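Local coordinates for protein thermospermine synthase (Medicago truncatula, PDB 6BQ7) that probably makes thermospermine by transferring an aminopropyl group from decarboxylated S-adenosylmethionine to spermidine, releasing methylthioadenosine, at residues A[120-125]-A[281-286]. Sequence-based numbering, arbitrary orientation.
Sequences LRHKTI and QRIIEE
With CG beside its backbone N (chi1 -80°) and the chain bent at chi3 (58°), R121 brings its guanidinium alongside I284, while H122, turned the same way at chi1, lays its ring against I283. A single antiparallel bridge, with H122 and I283 as its non-hydrogen-bonded pair, joins the loop after helix 114-119 of the Rossmann-like synthase domain to the chain leaving helix 272-282. The two backbone bonds flanking that pair are nearly straight: I284 N gives to R121 O at 2.9 Å, and K123 N gives to R282 O. R121 extends the bridge with its side chain, NE reaching I284 O at 3.1 Å and NH2 sharing the same oxygen, which lies in the guanidinium plane. This side-on pair holds the edge of the group; NH2 adds a weak bond to E285 O. The E285 carboxylate, its plane turned 62° from the guanidinium, also takes part: E285 OE1 forms a salt bridge to R121 NE at 3.5 Å. Outside, E118 takes R121 NH1 in a second salt bridge. I283 works in two directions: its CG2 lies over one face of the R121 guanidinium, toward the rim, and its CG1 sits over the H122 ring, 3.8 Å from the centroid, a CH-pi contact likewise offset toward the rim. The ring's NE2 is hydrogen-bonded to H93 of helix 84-98, which I283 also touches. At the helix end, K123 folds its aliphatic part past I284 CG2 and sends NZ to the last carbonyls of helix 272-282, weakly to R282 O and, from above the carbonyl plane, to Q281 O at 3.1 Å.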
loop_
_atom_site.group_PDB
_atom_site.type_symbol
_atom_site.label_atom_id
_atom_site.label_comp_id
_atom_site.label_asym_id
_atom_site.label_seq_id
_atom_site.Cartn_x
_atom_site.Cartn_y
_atom_site.Cartn_z
ATOM N N LEU A 120 -35.130 12.903 12.485
ATOM C CA LEU A 120 -36.222 12.389 13.305
ATOM C C LEU A 120 -35.990 12.599 14.799
ATOM O O LEU A 120 -36.892 12.315 15.599
ATOM C CB LEU A 120 -36.451 10.910 12.983
ATOM C CG LEU A 120 -36.967 10.699 11.558
ATOM C CD1 LEU A 120 -36.699 9.254 11.106
ATOM C CD2 LEU A 120 -38.458 11.018 11.474
ATOM N N ARG A 121 -34.888 13.220 15.148
ATOM C CA ARG A 121 -34.606 13.536 16.513
ATOM C C ARG A 121 -35.335 14.827 16.886
ATOM O O ARG A 121 -35.471 15.134 18.030
ATOM C CB ARG A 121 -33.118 13.660 16.733
ATOM C CG ARG A 121 -32.452 12.331 16.887
ATOM C CD ARG A 121 -30.991 12.423 17.205
ATOM N NE ARG A 121 -30.759 13.164 18.399
ATOM C CZ ARG A 121 -29.719 13.923 18.610
ATOM N NH1 ARG A 121 -28.790 14.069 17.719
ATOM N NH2 ARG A 121 -29.619 14.553 19.733
ATOM N N HIS A 122 -35.804 15.558 15.905
ATOM C CA HIS A 122 -36.517 16.770 16.149
ATOM C C HIS A 122 -37.980 16.522 16.381
ATOM O O HIS A 122 -38.613 15.969 15.564
ATOM C CB HIS A 122 -36.388 17.654 14.970
ATOM C CG HIS A 122 -35.049 18.253 14.833
ATOM N ND1 HIS A 122 -34.786 19.547 15.171
ATOM C CD2 HIS A 122 -33.889 17.733 14.406
ATOM C CE1 HIS A 122 -33.525 19.805 14.951
ATOM N NE2 HIS A 122 -32.959 18.718 14.489
ATOM N N LYS A 123 -38.525 16.992 17.476
ATOM C CA LYS A 123 -39.928 16.751 17.778
ATOM C C LYS A 123 -40.863 17.569 16.893
ATOM O O LYS A 123 -42.043 17.219 16.774
ATOM C CB LYS A 123 -40.189 17.043 19.259
ATOM C CG LYS A 123 -39.385 16.136 20.185
ATOM C CD LYS A 123 -39.839 16.244 21.636
ATOM C CE LYS A 123 -39.194 17.421 22.333
ATOM N NZ LYS A 123 -37.963 17.828 21.621
ATOM N N THR A 124 -40.368 18.636 16.257
ATOM C CA THR A 124 -41.223 19.442 15.389
ATOM C C THR A 124 -41.486 18.775 14.043
ATOM O O THR A 124 -42.399 19.198 13.323
ATOM C CB THR A 124 -40.589 20.809 15.134
ATOM O OG1 THR A 124 -39.369 20.636 14.396
ATOM C CG2 THR A 124 -40.280 21.497 16.444
ATOM N N ILE A 125 -40.725 17.774 13.698
ATOM C CA ILE A 125 -40.868 17.130 12.424
ATOM C C ILE A 125 -42.061 16.218 12.334
ATOM O O ILE A 125 -42.234 15.395 13.161
ATOM C CB ILE A 125 -39.598 16.317 12.117
ATOM C CG1 ILE A 125 -38.413 17.225 11.956
ATOM C CG2 ILE A 125 -39.757 15.497 10.871
ATOM C CD1 ILE A 125 -38.462 18.076 10.744
ATOM N N GLN A 281 -34.928 22.423 23.373
ATOM C CA GLN A 281 -36.384 22.410 23.268
ATOM C C GLN A 281 -36.892 21.443 22.212
ATOM O O GLN A 281 -37.981 20.877 22.374
ATOM C CB GLN A 281 -36.911 23.808 22.942
ATOM C CG GLN A 281 -36.998 24.738 24.133
ATOM C CD GLN A 281 -37.175 26.182 23.715
ATOM O OE1 GLN A 281 -37.028 26.517 22.537
ATOM N NE2 GLN A 281 -37.480 27.047 24.679
ATOM N N ARG A 282 -36.145 21.303 21.120
ATOM C CA ARG A 282 -36.565 20.527 19.948
ATOM C C ARG A 282 -35.949 19.226 19.620
ATOM O O ARG A 282 -36.604 18.421 19.068
ATOM C CB ARG A 282 -36.414 21.349 18.715
ATOM C CG ARG A 282 -37.012 22.702 18.803
ATOM C CD ARG A 282 -36.415 23.508 17.731
ATOM N NE ARG A 282 -37.156 24.694 17.524
ATOM C CZ ARG A 282 -37.115 25.382 16.415
ATOM N NH1 ARG A 282 -36.390 24.996 15.402
ATOM N NH2 ARG A 282 -37.823 26.457 16.318
ATOM N N ILE A 283 -34.767 18.961 20.073
ATOM C CA ILE A 283 -34.124 17.703 19.824
ATOM C C ILE A 283 -34.092 16.729 20.979
ATOM O O ILE A 283 -33.693 17.067 22.049
ATOM C CB ILE A 283 -32.690 17.942 19.327
ATOM C CG1 ILE A 283 -32.688 19.008 18.267
ATOM C CG2 ILE A 283 -32.087 16.695 18.748
ATOM C CD1 ILE A 283 -31.362 19.264 17.636
ATOM N N ILE A 284 -34.531 15.508 20.747
ATOM C CA ILE A 284 -34.504 14.508 21.791
ATOM C C ILE A 284 -33.130 13.978 21.856
ATOM O O ILE A 284 -32.489 13.826 20.870
ATOM C CB ILE A 284 -35.462 13.352 21.599
ATOM C CG1 ILE A 284 -35.190 12.659 20.310
ATOM C CG2 ILE A 284 -36.872 13.847 21.568
ATOM C CD1 ILE A 284 -36.416 12.016 19.730
ATOM N N GLU A 285 -32.634 13.944 23.067
ATOM C CA GLU A 285 -31.312 13.516 23.452
ATOM C C GLU A 285 -30.223 14.560 23.174
ATOM O O GLU A 285 -30.456 15.541 22.537
ATOM C CB GLU A 285 -31.046 12.039 23.195
ATOM C CG GLU A 285 -30.498 11.572 21.882
ATOM C CD GLU A 285 -31.182 10.340 21.333
ATOM O OE1 GLU A 285 -31.720 10.365 20.207
ATOM O OE2 GLU A 285 -31.143 9.321 22.025
ATOM N N GLU A 286 -29.033 14.380 23.675
ATOM C CA GLU A 286 -28.034 15.407 23.497
ATOM C C GLU A 286 -27.211 15.187 22.266
ATOM O O GLU A 286 -26.875 14.101 21.975
ATOM C CB GLU A 286 -27.140 15.495 24.724
ATOM C CG GLU A 286 -27.755 16.206 25.898
ATOM C CD GLU A 286 -27.412 17.665 25.957
ATOM O OE1 GLU A 286 -28.283 18.481 26.282
ATOM O OE2 GLU A 286 -26.256 17.994 25.693
#